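Local coordinates for protein MAU2 chromatid cohesion factor homolog (Saccharomyces cerevisiae, PDB 4XDN) that forms a complex with SCC2 that is required for the cohesin complex to associate with chromosomes, and so takes part in sister chromatid cohesion, at residues Leu190-His193 with Arg194-Lys197; Phe216-Leu219 with Cys220-Asn223. All coordinates share one frame; numbering follows the deposited sequence.

Contact 1 of 2, residues Leu190-His193 with Arg194-Lys197. With SO4 (sulfate ion), chain E.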
# COMPACT_ATOMS: atom_id res chain seq x y z
N LEU A 190 -0.48 -10.15 -12.78
CA LEU A 190 -0.16 -11.57 -12.84
C LEU A 190 0.96 -11.94 -11.88
O LEU A 190 1.34 -13.11 -11.77
CB LEU A 190 0.23 -11.96 -14.27
CG LEU A 190 -0.93 -12.09 -15.26
CD1 LEU A 190 -0.40 -12.17 -16.69
CD2 LEU A 190 -1.78 -13.31 -14.94
N LYS A 191 1.48 -10.94 -11.17
CA LYS A 191 2.54 -11.15 -10.18
C LYS A 191 3.77 -11.81 -10.79
O LYS A 191 4.35 -12.73 -10.22
CB LYS A 191 2.01 -11.99 -9.01
CG LYS A 191 0.86 -11.33 -8.27
CD LYS A 191 0.39 -12.16 -7.09
CE LYS A 191 -0.44 -11.33 -6.13
NZ LYS A 191 0.34 -10.22 -5.51
N GLN A 192 4.16 -11.32 -11.97
CA GLN A 192 5.38 -11.77 -12.63
C GLN A 192 6.48 -10.74 -12.40
O GLN A 192 6.88 -10.01 -13.30
CB GLN A 192 5.13 -11.97 -14.12
CG GLN A 192 4.09 -13.04 -14.42
CD GLN A 192 3.79 -13.15 -15.90
OE1 GLN A 192 4.10 -12.25 -16.68
NE2 GLN A 192 3.17 -14.26 -16.29
N HIS A 193 6.97 -10.71 -11.16
CA HIS A 193 7.79 -9.61 -10.68
C HIS A 193 9.09 -9.43 -11.46
O HIS A 193 9.55 -8.31 -11.66
CB HIS A 193 8.09 -9.82 -9.19
CG HIS A 193 6.85 -9.95 -8.35
ND1 HIS A 193 5.80 -9.06 -8.43
CD2 HIS A 193 6.50 -10.88 -7.43
CE1 HIS A 193 4.85 -9.43 -7.59
NE2 HIS A 193 5.25 -10.53 -6.97
N ARG A 194 9.70 -10.53 -11.89
CA ARG A 194 10.91 -10.45 -12.69
C ARG A 194 10.60 -9.84 -14.06
O ARG A 194 11.36 -9.00 -14.56
CB ARG A 194 11.57 -11.82 -12.84
CG ARG A 194 12.40 -12.23 -11.63
CD ARG A 194 12.02 -13.60 -11.07
NE ARG A 194 12.71 -14.70 -11.73
CZ ARG A 194 12.63 -15.97 -11.35
NH1 ARG A 194 11.89 -16.31 -10.31
NH2 ARG A 194 13.31 -16.90 -12.01
N ARG A 195 9.49 -10.25 -14.66
CA ARG A 195 9.06 -9.68 -15.93
C ARG A 195 8.70 -8.20 -15.80
O ARG A 195 8.96 -7.41 -16.71
CB ARG A 195 7.86 -10.44 -16.50
CG ARG A 195 8.22 -11.60 -17.42
CD ARG A 195 8.05 -12.95 -16.73
NE ARG A 195 7.49 -13.95 -17.63
CZ ARG A 195 6.83 -15.04 -17.23
NH1 ARG A 195 6.64 -15.27 -15.94
NH2 ARG A 195 6.35 -15.89 -18.13
N VAL A 196 8.08 -7.83 -14.68
CA VAL A 196 7.69 -6.44 -14.46
C VAL A 196 8.92 -5.54 -14.51
O VAL A 196 8.95 -4.55 -15.25
CB VAL A 196 6.97 -6.24 -13.10
CG1 VAL A 196 6.78 -4.76 -12.78
CG2 VAL A 196 5.62 -6.95 -13.11
N LYS A 197 9.93 -5.89 -13.72
CA LYS A 197 11.17 -5.12 -13.64
C LYS A 197 11.86 -5.04 -15.00
O LYS A 197 12.35 -3.98 -15.40
CB LYS A 197 12.11 -5.74 -12.61
CG LYS A 197 11.53 -5.77 -11.20
CD LYS A 197 12.25 -6.78 -10.33
CE LYS A 197 11.63 -6.84 -8.94
NZ LYS A 197 12.18 -7.98 -8.15
S SO4 E . 8.51 -14.01 -12.86
O1 SO4 E . 8.45 -12.79 -13.66
O2 SO4 E . 7.29 -14.79 -13.05
O3 SO4 E . 9.66 -14.80 -13.29
O4 SO4 E . 8.64 -13.67 -11.45
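Gln192 and Arg195 lay their flat ends against each other at the start of helix 193-206. The amide and guanidinium planes are only 11° apart, and Gln192 CD lies 3.6 Å from Arg195 NH1, over one face of the guanidinium, a stack. With chi2 at 176° the Gln192 chain runs straight out to the amide, while the Arg195 chain kinks twice and brings its guanidinium back over it. At the edge of the same guanidinium, near its plane, lies a sulfate ion, presumably picked up from the crystallisation medium: Arg195 NH1 donates to sulfate O2 at 3.0 Å in a markedly bent bond. The same anion takes backbone donors. Arg195 N reaches sulfate O1 at 2.9 Å with an N-H...O angle of 157°, and Arg194 N makes a weak bond to O4 at 3.3 Å. Gln192 is the N-cap residue, and the sulfate therefore sits where first-turn amides point out of the helix, a classic anion site at a helix N-terminus, where the helix dipole would probably add to the attraction. Arg194 contributes differently, with sulfate O3 above one face of its guanidinium, 3.4 Å from NE. Lys191, with positive phi, ends the preceding helix in a Schellman motif, and Gln192 caps the next directly after it. Gln192 O is taken by Val196 N at 2.8 Å, the first i to i+4 bond of the new helix, and His193 O by Lys197 N at 3.2 Å. The aliphatic part of Lys197 also runs past that second carbonyl, with CG 3.3 Å from His193 O. His193 ND1 is hydrogen-bonded to Tyr224 OH on helix 212-228; His193 meets the Phe230 ring edge-to-face, Lys197 by a cation-pi contact.

Contact 2 of 2, residues Phe216-Leu219 with Cys220-Asn223; sequences FLNL and CYVN
The thiol of Cys220 sits over a face of the Phe216 ring one helical turn earlier: SG is 3.9 Å from the ring centroid and 24° off the ring normal. This is an i to i+4 sulfur-aromatic contact along helix 212-228, within the TPR-like array of antiparallel helices that characterises the Scc4/Mau2 family. The sulfur is displaced toward the rim, and its nearest ring atom is Phe216 CZ at 3.5 Å. Two first torsions bring the groups together: Phe216 CG is anti to the backbone N (chi1 162°), whereas Cys220 SG lies beside its own N (chi1 -65°), directed back toward the preceding turn. Four consecutive i to i+4 backbone bonds hold these two turns in regular helical form, among them Cys220 N to Phe216 O at 3.1 Å, which joins the same two residues as the sulfur contact. Tyr221 N to Leu217 O and Val222 N to Asn218 O both measure 2.9 Å, and the Val222 bond is the straighter.

All eight residues are buried, and the helix is enclosed on several sides. Helix 193-206 packs Phe200 against Cys220 and stacks it on the Tyr221 ring, while helix 250-266 places Trp255 by Phe216 and Leu219. Three of the asparagine polar atoms have partners: Asn223 OD1 accepts from Trp255 NE1, Asn223 ND2 bonds to the backbone of the other protein chain, and Asn218 ND2, weakly, to Ala236 O. The Asn218 and Val222 side chains pass crosswise, Val222 CG2 lying 4.1 Å from Asn218 ND2 and 3.3 Å from the backbone Asn218 O.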
# COMPACT_ATOMS: atom_id res chain seq x y z
N PHE A 216 6.47 9.95 -15.44
CA PHE A 216 5.23 9.32 -15.00
C PHE A 216 5.44 7.81 -14.83
O PHE A 216 5.07 7.23 -13.81
CB PHE A 216 4.09 9.58 -15.98
CG PHE A 216 2.95 8.62 -15.83
CD1 PHE A 216 2.11 8.70 -14.73
CD2 PHE A 216 2.71 7.64 -16.77
CE1 PHE A 216 1.05 7.82 -14.58
CE2 PHE A 216 1.66 6.75 -16.62
CZ PHE A 216 0.83 6.85 -15.52
N LEU A 217 6.02 7.19 -15.85
CA LEU A 217 6.27 5.75 -15.83
C LEU A 217 7.21 5.37 -14.70
O LEU A 217 7.07 4.31 -14.09
CB LEU A 217 6.84 5.29 -17.16
CG LEU A 217 5.91 5.40 -18.37
CD1 LEU A 217 6.71 5.19 -19.64
CD2 LEU A 217 4.78 4.39 -18.27
N ASN A 218 8.17 6.24 -14.42
CA ASN A 218 9.13 5.97 -13.36
C ASN A 218 8.46 6.03 -11.99
O ASN A 218 8.84 5.30 -11.08
CB ASN A 218 10.29 6.97 -13.42
CG ASN A 218 11.35 6.69 -12.39
OD1 ASN A 218 12.09 5.72 -12.49
ND2 ASN A 218 11.43 7.55 -11.37
N LEU A 219 7.45 6.88 -11.87
CA LEU A 219 6.66 6.96 -10.64
C LEU A 219 5.86 5.67 -10.46
O LEU A 219 5.76 5.15 -9.34
CB LEU A 219 5.73 8.17 -10.67
CG LEU A 219 6.40 9.54 -10.54
CD1 LEU A 219 5.44 10.65 -10.93
CD2 LEU A 219 6.90 9.75 -9.12
N CYS A 220 5.30 5.17 -11.55
CA CYS A 220 4.60 3.88 -11.52
C CYS A 220 5.56 2.80 -11.06
O CYS A 220 5.20 1.92 -10.28
CB CYS A 220 4.03 3.53 -12.90
SG CYS A 220 2.73 4.62 -13.53
N TYR A 221 6.79 2.87 -11.57
CA TYR A 221 7.82 1.89 -11.25
C TYR A 221 8.14 1.91 -9.76
O TYR A 221 8.07 0.88 -9.09
CB TYR A 221 9.09 2.18 -12.06
CG TYR A 221 10.18 1.14 -11.96
CD1 TYR A 221 9.89 -0.17 -11.61
CD2 TYR A 221 11.50 1.47 -12.21
CE1 TYR A 221 10.89 -1.13 -11.52
CE2 TYR A 221 12.50 0.53 -12.13
CZ TYR A 221 12.20 -0.76 -11.78
OH TYR A 221 13.20 -1.70 -11.69
N VAL A 222 8.50 3.09 -9.25
CA VAL A 222 8.87 3.23 -7.84
C VAL A 222 7.73 2.78 -6.93
O VAL A 222 7.95 2.06 -5.96
CB VAL A 222 9.25 4.69 -7.51
CG1 VAL A 222 9.44 4.89 -6.01
CG2 VAL A 222 10.53 5.07 -8.25
N ASN A 223 6.50 3.20 -7.25
CA ASN A 223 5.35 2.83 -6.44
C ASN A 223 5.14 1.32 -6.42
O ASN A 223 4.85 0.74 -5.38
CB ASN A 223 4.08 3.52 -6.95
CG ASN A 223 3.10 3.85 -5.83
OD1 ASN A 223 2.37 4.84 -5.91
ND2 ASN A 223 3.09 3.04 -4.77

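Overall arrangement
Contacts 1 and 2 lie on successive helices, 193-206 and 212-228, with centres about 15 Å apart. They meet directly where Lys197 CB approaches Tyr221 OH at 4.3 Å, a packing contact. Further ties join the same two helices: Tyr224, one residue beyond contact 2, holds the histidine of contact 1, and Phe200, just past contact 1, packs against contact 2. Their settings differ. Contact 1 is at the surface, its centre about 17 Å from the centre of the chain, and carries the sulfate; contact 2 is buried, about 14 Å from that centre, and reaches another protein chain through Phe216 and Asn223, whereas no other chain touches contact 1.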